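Polyphenol oxidase, chloroplastic (Malus domestica, PDB 6ELV) catalyses the oxidation of mono- and o-diphenols to o-diquinones as a whole enzyme, represented here by its separately expressed C-terminal domain. Local coordinates at residues A[65-70]-A[126-131]; A[47-52]-A[104-109]; A[54-59]-A[87-92]; A[19-24]-A[132-137]. All blocks are in the same frame, centred on the assembly; numbering follows the deposited sequence.

Contact 1 (A[65-70]-A[126-131]); sequences DVYVND and TLVPKF. With CA (calcium ion), chain B.
Asp65 pairs with Val128, and Tyr67 with Thr126, as two hydrogen-bonded antiparallel pairs joining neighbouring central strands of the mixed sheet. Each pair is closed by two backbone bonds, among them Thr126 N to Tyr67 O at 2.8 Å. The side chain of Asp65 illustrates how one residue meets several neighbours. Its CB lies 4.4 Å from Val128 CB; CG stands beside the backbone N (chi1 -60°); OD1 turns to Ser86 OG, by a hydrogen bond, and to Lys63 NZ, by a salt bridge; OD2 rests 3.7 Å from the methylene Lys130 CG. Tyr67 crosses Val128 at a slant, its CD1 3.8 Å from Val128 CG2. Val66 and Leu127 emerge on the other face and point the same way, with Val66 CG2 3.9 Å from Leu127 CD2. Further along, a water bridges Asn69 OD1 and Thr126 OG1 by hydrogen bonds. Where 65-70 finishes, Asp70 holds the calcium ion through both OD1 and OD2, each at 2.5 Å, in a site that Asp72 and Asp120 share. The chemistry implies that the Asp65 charge is probably balanced mainly by Lys63, with Lys130 NZ, 5.0 Å from Asp65 OD2, not in contact.

Contact 2 (A[47-52]-A[104-109]); sequences EILVIE and LRLGLT
Thr109 OG1 is gripped from two directions: Glu47 N donates to it at 3.0 Å, and a water is hydrogen-bonded to it at 2.9 Å. The same water donates to Glu47 OE1 (2.7 Å), so the two residues are joined twice, once directly and once through solvent. Replacing Thr109 by an alanine would probably leave Glu47 N without its acceptor and the water bridge to Glu47 OE1 without its far end. Glu47 OE2 belongs to a salt bridge with Arg31, which gives the carboxylate a charged mate away from Thr109. Glu47 O in turn accepts from Leu108 N at 2.8 Å, almost in line with the carbonyl (C=O...N angle 175°).

Leu108 follows the turn with CG beside its backbone N (chi1 -65°), and its CG and both methyls come close to Leu49 CB; Leu108 CD1 lies 3.9 Å from Leu49 CB. From there the strands run antiparallel, Leu49 pairing with Leu106 and Ile51 with Leu104 through two backbone bonds each. On the face of these four residues Ile51 and Leu104 lie side by side, pointing the same way, with Ile51 CD1 4.1 Å from Leu104 CD2. On the reverse face Ile48 CG2 meets Arg105 CB at 3.7 Å, and the arginine runs on extended from CG to NE.

Strand 99-107 forms one border of the four-stranded antiparallel sheet; strand 48-57 is flanked on its far side by 135-142, while Val66 of strand 62-70, in the other sheet, packs against Leu49, Ile51, Leu104 and Leu106, and helix 109-115 starts at Thr109.

Contact 3 (A[54-59]-A[87-92]); sequences IEFDRD and FVSVPH
Ile54 and Phe87 face each other across strands whose segment axes come no nearer than 10.3 Å, 26° from parallel, too distant for backbone bonding until the chains draw together at Asp59 and Pro91. Ile54 CG2 sits over one face of the Phe87 ring, 4.1 Å from its centroid, a CH-pi contact displaced toward the rim. Phe56 approaches that ring tip to tip, with CE1 3.5 Å from Phe87 CZ and the planes inclined at 60°. These strands belong to opposed sheets of a beta sandwich, and Phe64 adds another ring beside Phe87. Past the strand ends His92 N donates to Arg58 O at 2.9 Å. The imidazole is fixed by two in-plane bonds: ND1 donates to Val90 O, which leaves NE2 to accept from Arg58 NH1 (2.9 Å). Arg58 CB lies over one face of the ring, while the guanidinium plane stands 84° from it. An alanine in place of His92 would probably leave Arg58 NH1 without this acceptor and set the guanidinium freer to turn, although Arg58 NE would keep Lys99 O. A water hydrogen-bonded to both Arg58 O and Ser89 OG (2.6 Å to the latter) bridges the two segments where they converge.

Contact 4 (A[19-24]-A[132-137]); sequences ISLGSK and GAVKIG
Between Ile19 and Ile136 the flat groups are peptide units, since neither segment brings an aromatic ring or a guanidinium. They form an antiparallel edge pairing of the four-stranded sheet, in which the short border strand 19-20 runs into an inverse gamma turn centred on Leu21. Ile136 N donates to Ile19 O at 2.8 Å, and Ile19 N returns a bond to Ile136 O from a position tilted 18° out of that carbonyl's plane. A CA-H...O contact, Lys135 CA to Ile19 O at 3.3 Å, reaches the same carbonyl oxygen. The turn's own bond, Gly22 N to Ser20 O, is weak, but Leu21 N also binds Val134 O at 2.9 Å and so keeps the chain against its neighbour after the pairing has ended.

Ile19 and Ile136 share one face of the sheet, lying side by side and pointing the same way, with Ile19 CG1 4.1 Å from Ile136 CB. Beyond the paired residues Leu21 CB touches Val134 CG1 at 3.9 Å, the valine carrying CG1 between its backbone N and carbonyl carbon (chi1 65°). Further on, Leu21 packs against Leu127, Pro129 and Phe64, which belong to the opposing sheet. Lys135 leads away and its NZ is taken by Gly53 O. Where the chains part, a water bridges the fork: it donates to Leu21 O and Gly132 O and accepts from Val134 N at 3.0 Å, an N-H shared with a second water.

From the N terminus the chain first passes 19-24, which finds its partner only at 132-137, so contact 4 closes the widest loop and all three other contacts lie within it. Contact 2 starts next, at 47-52, and closes at 104-109; contact 3, between 54-59 and 87-92, falls wholly inside that span. Contact 1 sets out from 65-70, within both of those loops, and ends at 126-131, beyond them, so it crosses contacts 2 and 3. Contacts 2 and 4 bind strands within the antiparallel sheet and contact 1 within the mixed one, while contact 3 spans the two sheets. Val66 touching Leu106 and Ile51 packs contact 1 onto contact 2.

Contact 1 (A[65-70]-A[126-131])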
loop_
_atom_site.group_PDB
_atom_site.type_symbol
_atom_site.label_atom_id
_atom_site.label_comp_id
_atom_site.label_asym_id
_atom_site.label_seq_id
_atom_site.Cartn_x
_atom_site.Cartn_y
_atom_site.Cartn_z
ATOM N N ASP A 65 -2.576 -3.824 7.685
ATOM C CA ASP A 65 -3.517 -2.797 7.280
ATOM C C ASP A 65 -2.787 -1.718 6.488
ATOM O O ASP A 65 -1.592 -1.476 6.685
ATOM C CB ASP A 65 -4.235 -2.207 8.494
ATOM C CG ASP A 65 -5.018 -3.250 9.283
ATOM O OD1 ASP A 65 -5.441 -4.283 8.714
ATOM O OD2 ASP A 65 -5.227 -3.023 10.485
ATOM N N VAL A 66 -3.515 -1.081 5.577
ATOM C CA VAL A 66 -2.951 -0.104 4.657
ATOM C C VAL A 66 -3.683 1.215 4.829
ATOM O O VAL A 66 -4.923 1.248 4.803
ATOM C CB VAL A 66 -3.074 -0.582 3.201
ATOM C CG1 VAL A 66 -2.394 0.403 2.254
ATOM C CG2 VAL A 66 -2.496 -1.982 3.045
ATOM N N TYR A 67 -2.915 2.292 4.987
ATOM C CA TYR A 67 -3.440 3.644 5.125
ATOM C C TYR A 67 -2.768 4.556 4.106
ATOM O O TYR A 67 -1.659 4.288 3.638
ATOM C CB TYR A 67 -3.203 4.205 6.540
ATOM C CG TYR A 67 -3.950 3.468 7.621
ATOM C CD1 TYR A 67 -3.536 2.212 8.056
ATOM C CD2 TYR A 67 -5.066 4.031 8.221
ATOM C CE1 TYR A 67 -4.224 1.545 9.048
ATOM C CE2 TYR A 67 -5.756 3.367 9.214
ATOM C CZ TYR A 67 -5.340 2.117 9.612
ATOM O OH TYR A 67 -6.025 1.447 10.603
ATOM N N VAL A 68 -3.432 5.662 3.788
ATOM C CA VAL A 68 -2.891 6.656 2.865
ATOM C C VAL A 68 -3.029 8.036 3.492
ATOM O O VAL A 68 -4.029 8.327 4.156
ATOM C CB VAL A 68 -3.635 6.589 1.508
ATOM C CG1 VAL A 68 -3.146 7.662 0.544
ATOM C CG2 VAL A 68 -3.451 5.223 0.879
ATOM N N ASN A 69 -2.045 8.902 3.251
ATOM C CA ASN A 69 -2.161 10.294 3.662
ATOM C C ASN A 69 -1.529 11.199 2.618
ATOM O O ASN A 69 -0.742 10.767 1.780
ATOM C CB ASN A 69 -1.603 10.587 5.079
ATOM C CG ASN A 69 -0.086 10.474 5.191
ATOM O OD1 ASN A 69 0.440 9.422 5.559
ATOM N ND2 ASN A 69 0.623 11.569 4.940
ATOM N N ASP A 70 -1.884 12.480 2.720
ATOM C CA ASP A 70 -1.374 13.519 1.840
ATOM C C ASP A 70 0.127 13.677 2.066
ATOM O O ASP A 70 0.586 13.830 3.208
ATOM C CB ASP A 70 -2.142 14.805 2.166
ATOM C CG ASP A 70 -1.844 15.950 1.224
ATOM O OD1 ASP A 70 -0.653 16.293 1.045
ATOM O OD2 ASP A 70 -2.812 16.556 0.701
ATOM N N THR A 126 1.097 3.877 4.197
ATOM C CA THR A 126 1.552 3.302 5.454
ATOM C C THR A 126 1.078 1.858 5.526
ATOM O O THR A 126 -0.103 1.579 5.292
ATOM C CB THR A 126 0.990 4.111 6.633
ATOM O OG1 THR A 126 1.468 5.462 6.565
ATOM C CG2 THR A 126 1.422 3.544 7.974
ATOM N N LEU A 127 1.997 0.954 5.857
ATOM C CA LEU A 127 1.690 -0.457 6.055
ATOM C C LEU A 127 1.857 -0.764 7.535
ATOM O O LEU A 127 2.918 -0.492 8.112
ATOM C CB LEU A 127 2.621 -1.336 5.222
ATOM C CG LEU A 127 2.668 -1.045 3.718
ATOM C CD1 LEU A 127 3.574 -2.049 3.046
ATOM C CD2 LEU A 127 1.290 -1.093 3.111
ATOM N N VAL A 128 0.823 -1.335 8.139
ATOM C CA VAL A 128 0.756 -1.561 9.579
ATOM C C VAL A 128 0.630 -3.053 9.821
ATOM O O VAL A 128 -0.456 -3.622 9.683
ATOM C CB VAL A 128 -0.442 -0.821 10.199
ATOM C CG1 VAL A 128 -0.412 -0.963 11.702
ATOM C CG2 VAL A 128 -0.479 0.661 9.775
ATOM N N PRO A 129 1.715 -3.736 10.186
ATOM C CA PRO A 129 1.596 -5.166 10.454
ATOM C C PRO A 129 0.821 -5.391 11.742
ATOM O O PRO A 129 1.002 -4.676 12.737
ATOM C CB PRO A 129 3.052 -5.634 10.566
ATOM C CG PRO A 129 3.779 -4.425 11.070
ATOM C CD PRO A 129 3.090 -3.243 10.391
ATOM N N LYS A 130 -0.056 -6.385 11.707
ATOM C CA LYS A 130 -0.842 -6.790 12.864
ATOM C C LYS A 130 -0.439 -8.156 13.385
ATOM O O LYS A 130 -0.325 -8.339 14.598
ATOM C CB LYS A 130 -2.340 -6.757 12.532
ATOM C CG LYS A 130 -2.833 -5.390 12.065
ATOM C CD LYS A 130 -2.607 -4.327 13.119
ATOM C CE LYS A 130 -3.496 -4.541 14.326
ATOM N NZ LYS A 130 -3.558 -3.324 15.183
ATOM N N PHE A 131 -0.211 -9.112 12.494
ATOM C CA PHE A 131 0.355 -10.386 12.896
ATOM C C PHE A 131 0.939 -11.074 11.677
ATOM O O PHE A 131 0.510 -10.844 10.543
ATOM C CB PHE A 131 -0.614 -11.275 13.690
ATOM C CG PHE A 131 -1.963 -11.431 13.071
ATOM C CD1 PHE A 131 -2.168 -12.350 12.051
ATOM C CD2 PHE A 131 -3.043 -10.686 13.531
ATOM C CE1 PHE A 131 -3.429 -12.521 11.482
ATOM C CE2 PHE A 131 -4.308 -10.861 12.976
ATOM C CZ PHE A 131 -4.501 -11.786 11.954
HETATM CA CA CA B . -1.354 18.000 -0.685
HETATM O O HOH W 1 -0.269 6.831 5.099
HETATM O O HOH W 2 -1.266 20.295 -1.591
HETATM O O HOH W 3 -3.618 18.550 -1.321
#

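Contact 2 (A[47-52]-A[104-109])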
loop_
_atom_site.group_PDB
_atom_site.type_symbol
_atom_site.label_atom_id
_atom_site.label_comp_id
_atom_site.label_asym_id
_atom_site.label_seq_id
_atom_site.Cartn_x
_atom_site.Cartn_y
_atom_site.Cartn_z
ATOM N N GLU A 47 -8.254 4.499 -9.818
ATOM C CA GLU A 47 -6.828 4.582 -9.546
ATOM C C GLU A 47 -6.530 3.561 -8.455
ATOM O O GLU A 47 -7.133 3.614 -7.381
ATOM C CB GLU A 47 -6.510 6.011 -9.106
ATOM C CG GLU A 47 -5.042 6.311 -8.955
ATOM C CD GLU A 47 -4.721 7.785 -8.760
ATOM O OE1 GLU A 47 -5.616 8.637 -8.949
ATOM O OE2 GLU A 47 -3.569 8.084 -8.395
ATOM N N ILE A 48 -5.628 2.629 -8.742
ATOM C CA ILE A 48 -5.449 1.427 -7.936
ATOM C C ILE A 48 -4.072 1.415 -7.280
ATOM O O ILE A 48 -3.054 1.519 -7.969
ATOM C CB ILE A 48 -5.658 0.166 -8.801
ATOM C CG1 ILE A 48 -7.068 0.234 -9.406
ATOM C CG2 ILE A 48 -5.396 -1.091 -7.994
ATOM C CD1 ILE A 48 -7.696 -1.021 -9.788
ATOM N N LEU A 49 -4.043 1.247 -5.957
ATOM C CA LEU A 49 -2.811 0.972 -5.223
ATOM C C LEU A 49 -2.533 -0.527 -5.293
ATOM O O LEU A 49 -3.399 -1.339 -4.955
ATOM C CB LEU A 49 -3.001 1.399 -3.770
ATOM C CG LEU A 49 -1.838 1.171 -2.811
ATOM C CD1 LEU A 49 -0.611 1.950 -3.254
ATOM C CD2 LEU A 49 -2.252 1.581 -1.414
ATOM N N VAL A 50 -1.331 -0.890 -5.732
ATOM C CA VAL A 50 -0.938 -2.280 -5.938
ATOM C C VAL A 50 0.227 -2.584 -5.014
ATOM O O VAL A 50 1.291 -1.961 -5.114
ATOM C CB VAL A 50 -0.560 -2.555 -7.400
ATOM C CG1 VAL A 50 -0.262 -4.043 -7.603
ATOM C CG2 VAL A 50 -1.662 -2.091 -8.327
ATOM N N ILE A 51 0.026 -3.526 -4.110
ATOM C CA ILE A 51 1.081 -4.024 -3.243
ATOM C C ILE A 51 1.457 -5.387 -3.778
ATOM O O ILE A 51 0.650 -6.318 -3.733
ATOM C CB ILE A 51 0.607 -4.083 -1.794
ATOM C CG1 ILE A 51 0.165 -2.681 -1.416
ATOM C CG2 ILE A 51 1.715 -4.575 -0.879
ATOM C CD1 ILE A 51 -0.528 -2.606 -0.146
ATOM N N GLU A 52 2.672 -5.494 -4.313
ATOM C CA GLU A 52 3.114 -6.662 -5.058
ATOM C C GLU A 52 4.054 -7.528 -4.234
ATOM O O GLU A 52 4.691 -7.067 -3.284
ATOM C CB GLU A 52 3.838 -6.242 -6.339
ATOM N N LEU A 104 -2.075 -7.380 -3.443
ATOM C CA LEU A 104 -3.251 -6.705 -2.918
ATOM C C LEU A 104 -3.482 -5.459 -3.753
ATOM O O LEU A 104 -2.549 -4.677 -3.953
ATOM C CB LEU A 104 -3.067 -6.314 -1.447
ATOM C CG LEU A 104 -4.259 -5.610 -0.787
ATOM C CD1 LEU A 104 -5.449 -6.539 -0.621
ATOM C CD2 LEU A 104 -3.862 -4.978 0.536
ATOM N N ARG A 105 -4.717 -5.261 -4.206
ATOM C CA ARG A 105 -5.088 -4.075 -4.973
ATOM C C ARG A 105 -6.215 -3.347 -4.260
ATOM O O ARG A 105 -7.236 -3.959 -3.918
ATOM C CB ARG A 105 -5.530 -4.441 -6.391
ATOM C CG ARG A 105 -4.444 -5.100 -7.205
ATOM C CD ARG A 105 -4.863 -5.260 -8.663
ATOM N NE ARG A 105 -3.858 -5.966 -9.457
ATOM C CZ ARG A 105 -3.733 -7.292 -9.514
ATOM N NH1 ARG A 105 -4.552 -8.067 -8.818
ATOM N NH2 ARG A 105 -2.790 -7.847 -10.266
ATOM N N LEU A 106 -6.036 -2.035 -4.059
ATOM C CA LEU A 106 -6.975 -1.206 -3.313
ATOM C C LEU A 106 -7.370 0.017 -4.137
ATOM O O LEU A 106 -6.515 0.706 -4.699
ATOM C CB LEU A 106 -6.340 -0.725 -2.000
ATOM C CG LEU A 106 -5.848 -1.832 -1.064
ATOM C CD1 LEU A 106 -5.208 -1.210 0.174
ATOM C CD2 LEU A 106 -6.978 -2.757 -0.676
ATOM N N GLY A 107 -8.666 0.317 -4.191
ATOM C CA GLY A 107 -9.110 1.507 -4.912
ATOM C C GLY A 107 -8.817 2.783 -4.137
ATOM O O GLY A 107 -9.105 2.880 -2.935
ATOM N N LEU A 108 -8.269 3.786 -4.842
ATOM C CA LEU A 108 -7.888 5.055 -4.231
ATOM C C LEU A 108 -8.715 6.259 -4.656
ATOM O O LEU A 108 -8.571 7.314 -4.040
ATOM C CB LEU A 108 -6.435 5.408 -4.549
ATOM C CG LEU A 108 -5.360 4.494 -3.995
ATOM C CD1 LEU A 108 -4.017 5.121 -4.318
ATOM C CD2 LEU A 108 -5.516 4.271 -2.490
ATOM N N THR A 109 -9.539 6.170 -5.696
ATOM C CA THR A 109 -10.126 7.384 -6.259
ATOM C C THR A 109 -10.942 8.155 -5.222
ATOM O O THR A 109 -10.738 9.363 -5.026
ATOM C CB THR A 109 -10.926 7.043 -7.517
ATOM O OG1 THR A 109 -10.008 6.592 -8.520
ATOM C CG2 THR A 109 -11.690 8.264 -8.028
HETATM O O HOH W 4 -8.311 8.901 -8.866
#

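Contact 3 (A[54-59]-A[87-92])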
loop_
_atom_site.group_PDB
_atom_site.type_symbol
_atom_site.label_atom_id
_atom_site.label_comp_id
_atom_site.label_asym_id
_atom_site.label_seq_id
_atom_site.Cartn_x
_atom_site.Cartn_y
_atom_site.Cartn_z
ATOM N N ILE A 54 3.726 -9.985 -2.133
ATOM C CA ILE A 54 3.430 -10.291 -0.738
ATOM C C ILE A 54 3.725 -11.766 -0.515
ATOM O O ILE A 54 3.102 -12.630 -1.143
ATOM C CB ILE A 54 1.962 -9.976 -0.426
ATOM C CG1 ILE A 54 1.637 -8.506 -0.695
ATOM C CG2 ILE A 54 1.605 -10.382 0.998
ATOM C CD1 ILE A 54 0.153 -8.215 -0.617
ATOM N N GLU A 55 4.669 -12.066 0.374
ATOM C CA GLU A 55 5.138 -13.437 0.502
ATOM C C GLU A 55 5.270 -13.828 1.964
ATOM O O GLU A 55 5.791 -13.061 2.779
ATOM C CB GLU A 55 6.467 -13.616 -0.210
ATOM C CG GLU A 55 6.880 -15.040 -0.327
ATOM C CD GLU A 55 8.144 -15.168 -1.119
ATOM O OE1 GLU A 55 8.188 -14.652 -2.255
ATOM O OE2 GLU A 55 9.111 -15.746 -0.581
ATOM N N PHE A 56 4.820 -15.040 2.282
ATOM C CA PHE A 56 4.762 -15.507 3.661
ATOM C C PHE A 56 4.543 -17.015 3.644
ATOM O O PHE A 56 4.149 -17.592 2.628
ATOM C CB PHE A 56 3.626 -14.821 4.439
ATOM C CG PHE A 56 2.291 -14.934 3.760
ATOM C CD1 PHE A 56 1.911 -14.036 2.772
ATOM C CD2 PHE A 56 1.435 -15.985 4.064
ATOM C CE1 PHE A 56 0.707 -14.175 2.130
ATOM C CE2 PHE A 56 0.220 -16.120 3.422
ATOM C CZ PHE A 56 -0.138 -15.214 2.452
ATOM N N ASP A 57 4.795 -17.642 4.786
ATOM C CA ASP A 57 4.511 -19.063 4.948
ATOM C C ASP A 57 3.010 -19.250 5.136
ATOM O O ASP A 57 2.396 -18.584 5.972
ATOM C CB ASP A 57 5.235 -19.629 6.169
ATOM C CG ASP A 57 6.721 -19.865 5.941
ATOM O OD1 ASP A 57 7.257 -19.559 4.862
ATOM O OD2 ASP A 57 7.366 -20.357 6.886
ATOM N N ARG A 58 2.430 -20.209 4.409
ATOM C CA ARG A 58 0.985 -20.406 4.455
ATOM C C ARG A 58 0.481 -20.817 5.832
ATOM O O ARG A 58 -0.674 -20.530 6.161
ATOM C CB ARG A 58 0.563 -21.424 3.405
ATOM C CG ARG A 58 0.666 -20.886 1.996
ATOM C CD ARG A 58 0.439 -21.992 0.966
ATOM N NE ARG A 58 0.596 -21.498 -0.401
ATOM C CZ ARG A 58 -0.397 -21.112 -1.194
ATOM N NH1 ARG A 58 -1.655 -21.199 -0.787
ATOM N NH2 ARG A 58 -0.133 -20.662 -2.411
ATOM N N ASP A 59 1.316 -21.465 6.654
ATOM C CA ASP A 59 0.898 -21.876 7.993
ATOM C C ASP A 59 1.002 -20.762 9.031
ATOM O O ASP A 59 0.791 -21.025 10.220
ATOM C CB ASP A 59 1.626 -23.149 8.458
ATOM C CG ASP A 59 3.132 -22.977 8.594
ATOM O OD1 ASP A 59 3.641 -21.840 8.587
ATOM O OD2 ASP A 59 3.818 -24.010 8.709
ATOM N N PHE A 87 -4.674 -6.667 4.034
ATOM C CA PHE A 87 -4.349 -7.992 3.536
ATOM C C PHE A 87 -4.473 -8.983 4.687
ATOM O O PHE A 87 -3.906 -8.753 5.760
ATOM C CB PHE A 87 -2.917 -8.067 3.014
ATOM C CG PHE A 87 -2.565 -9.439 2.559
ATOM C CD1 PHE A 87 -3.020 -9.894 1.337
ATOM C CD2 PHE A 87 -1.882 -10.313 3.391
ATOM C CE1 PHE A 87 -2.755 -11.170 0.927
ATOM C CE2 PHE A 87 -1.621 -11.596 2.989
ATOM C CZ PHE A 87 -2.060 -12.030 1.756
ATOM N N VAL A 88 -5.184 -10.086 4.458
ATOM C CA VAL A 88 -5.369 -11.135 5.453
ATOM C C VAL A 88 -5.149 -12.483 4.788
ATOM O O VAL A 88 -5.676 -12.741 3.700
ATOM C CB VAL A 88 -6.792 -11.102 6.051
ATOM C CG1 VAL A 88 -7.013 -12.277 6.985
ATOM C CG2 VAL A 88 -7.040 -9.801 6.767
ATOM N N SER A 89 -4.418 -13.363 5.466
ATOM C CA SER A 89 -4.356 -14.774 5.111
ATOM C C SER A 89 -4.640 -15.612 6.348
ATOM O O SER A 89 -4.082 -15.359 7.416
ATOM C CB SER A 89 -2.989 -15.130 4.549
ATOM O OG SER A 89 -2.957 -16.484 4.152
ATOM N N VAL A 90 -5.500 -16.617 6.197
ATOM C CA VAL A 90 -5.781 -17.573 7.271
ATOM C C VAL A 90 -4.820 -18.746 7.107
ATOM O O VAL A 90 -4.522 -19.158 5.971
ATOM C CB VAL A 90 -7.273 -17.973 7.321
ATOM C CG1 VAL A 90 -7.643 -18.789 6.154
ATOM C CG2 VAL A 90 -7.645 -18.734 8.601
ATOM N N PRO A 91 -4.286 -19.279 8.199
ATOM C CA PRO A 91 -3.269 -20.327 8.083
ATOM C C PRO A 91 -3.840 -21.588 7.462
ATOM O O PRO A 91 -4.973 -21.991 7.742
ATOM C CB PRO A 91 -2.826 -20.564 9.530
ATOM C CG PRO A 91 -3.836 -19.881 10.389
ATOM C CD PRO A 91 -4.496 -18.843 9.588
ATOM N N HIS A 92 -3.042 -22.202 6.601
ATOM C CA HIS A 92 -3.477 -23.390 5.886
ATOM C C HIS A 92 -2.249 -24.112 5.372
ATOM O O HIS A 92 -1.125 -23.596 5.426
ATOM C CB HIS A 92 -4.415 -23.023 4.725
ATOM C CG HIS A 92 -3.777 -22.164 3.673
ATOM N ND1 HIS A 92 -3.652 -20.799 3.807
ATOM C CD2 HIS A 92 -3.224 -22.474 2.475
ATOM C CE1 HIS A 92 -3.054 -20.308 2.737
ATOM N NE2 HIS A 92 -2.790 -21.297 1.904
HETATM O O HOH W 5 -1.492 -17.817 5.904
#

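Contact 4 (A[19-24]-A[132-137])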
loop_
_atom_site.group_PDB
_atom_site.type_symbol
_atom_site.label_atom_id
_atom_site.label_comp_id
_atom_site.label_asym_id
_atom_site.label_seq_id
_atom_site.Cartn_x
_atom_site.Cartn_y
_atom_site.Cartn_z
ATOM N N ILE A 19 10.939 -5.626 1.396
ATOM C CA ILE A 19 11.198 -5.430 2.815
ATOM C C ILE A 19 10.412 -6.456 3.613
ATOM O O ILE A 19 9.352 -6.918 3.192
ATOM C CB ILE A 19 10.764 -4.043 3.342
ATOM C CG1 ILE A 19 9.267 -3.828 3.156
ATOM C CG2 ILE A 19 11.538 -2.928 2.730
ATOM C CD1 ILE A 19 8.636 -3.180 4.314
ATOM N N SER A 20 10.933 -6.792 4.785
ATOM C CA SER A 20 10.184 -7.532 5.790
ATOM C C SER A 20 9.371 -6.540 6.613
ATOM O O SER A 20 9.921 -5.563 7.135
ATOM C CB SER A 20 11.147 -8.282 6.707
ATOM O OG SER A 20 10.497 -8.650 7.908
ATOM N N LEU A 21 8.065 -6.776 6.723
ATOM C CA LEU A 21 7.177 -5.842 7.419
ATOM C C LEU A 21 7.127 -6.159 8.916
ATOM O O LEU A 21 6.128 -6.627 9.462
ATOM C CB LEU A 21 5.797 -5.867 6.787
ATOM C CG LEU A 21 4.878 -4.745 7.261
ATOM C CD1 LEU A 21 5.367 -3.358 6.810
ATOM C CD2 LEU A 21 3.459 -5.000 6.807
ATOM N N GLY A 22 8.230 -5.860 9.597
ATOM C CA GLY A 22 8.307 -6.162 11.017
ATOM C C GLY A 22 7.777 -5.085 11.929
ATOM O O GLY A 22 7.636 -5.308 13.136
ATOM N N SER A 23 7.470 -3.921 11.369
ATOM C CA SER A 23 6.960 -2.778 12.106
ATOM C C SER A 23 6.224 -1.890 11.104
ATOM O O SER A 23 6.311 -2.090 9.889
ATOM C CB SER A 23 8.109 -2.027 12.779
ATOM O OG SER A 23 7.632 -1.164 13.788
ATOM N N LYS A 24 5.507 -0.894 11.620
ATOM C CA LYS A 24 4.815 0.061 10.762
ATOM C C LYS A 24 5.825 0.878 9.969
ATOM O O LYS A 24 6.802 1.396 10.523
ATOM C CB LYS A 24 3.943 0.975 11.611
ATOM C CG LYS A 24 3.193 2.026 10.828
ATOM C CD LYS A 24 2.091 2.657 11.673
ATOM C CE LYS A 24 2.575 3.777 12.550
ATOM N NZ LYS A 24 1.413 4.647 12.918
ATOM N N GLY A 132 1.945 -11.898 11.934
ATOM C CA GLY A 132 2.568 -12.724 10.929
ATOM C C GLY A 132 3.758 -12.090 10.242
ATOM O O GLY A 132 3.722 -10.907 9.894
ATOM N N ALA A 133 4.802 -12.879 10.013
ATOM C CA ALA A 133 5.952 -12.430 9.240
ATOM C C ALA A 133 5.587 -12.393 7.764
ATOM O O ALA A 133 5.089 -13.378 7.218
ATOM C CB ALA A 133 7.114 -13.395 9.445
ATOM N N VAL A 134 5.834 -11.259 7.119
ATOM C CA VAL A 134 5.471 -11.090 5.721
ATOM C C VAL A 134 6.502 -10.199 5.043
ATOM O O VAL A 134 7.009 -9.242 5.636
ATOM C CB VAL A 134 4.023 -10.565 5.588
ATOM C CG1 VAL A 134 3.876 -9.171 6.167
ATOM C CG2 VAL A 134 3.565 -10.587 4.136
ATOM N N LYS A 135 6.811 -10.532 3.793
ATOM C CA LYS A 135 7.624 -9.721 2.903
ATOM C C LYS A 135 6.704 -8.958 1.962
ATOM O O LYS A 135 5.707 -9.496 1.472
ATOM C CB LYS A 135 8.575 -10.598 2.078
ATOM C CG LYS A 135 9.225 -9.884 0.889
ATOM C CD LYS A 135 9.959 -10.840 -0.035
ATOM C CE LYS A 135 9.921 -10.385 -1.478
ATOM N NZ LYS A 135 8.664 -10.764 -2.198
ATOM N N ILE A 136 7.044 -7.698 1.720
ATOM C CA ILE A 136 6.356 -6.852 0.754
ATOM C C ILE A 136 7.333 -6.594 -0.387
ATOM O O ILE A 136 8.420 -6.046 -0.164
ATOM C CB ILE A 136 5.924 -5.521 1.392
ATOM C CG1 ILE A 136 5.136 -5.734 2.691
ATOM C CG2 ILE A 136 5.156 -4.683 0.370
ATOM C CD1 ILE A 136 3.823 -6.439 2.499
ATOM N N GLY A 137 6.955 -6.982 -1.604
ATOM C CA GLY A 137 7.839 -6.894 -2.752
ATOM C C GLY A 137 7.979 -5.505 -3.342
ATOM O O GLY A 137 9.072 -5.130 -3.774
HETATM O O HOH W 6 8.159 -9.707 8.735
HETATM O O HOH W 7 5.851 -9.244 9.340
#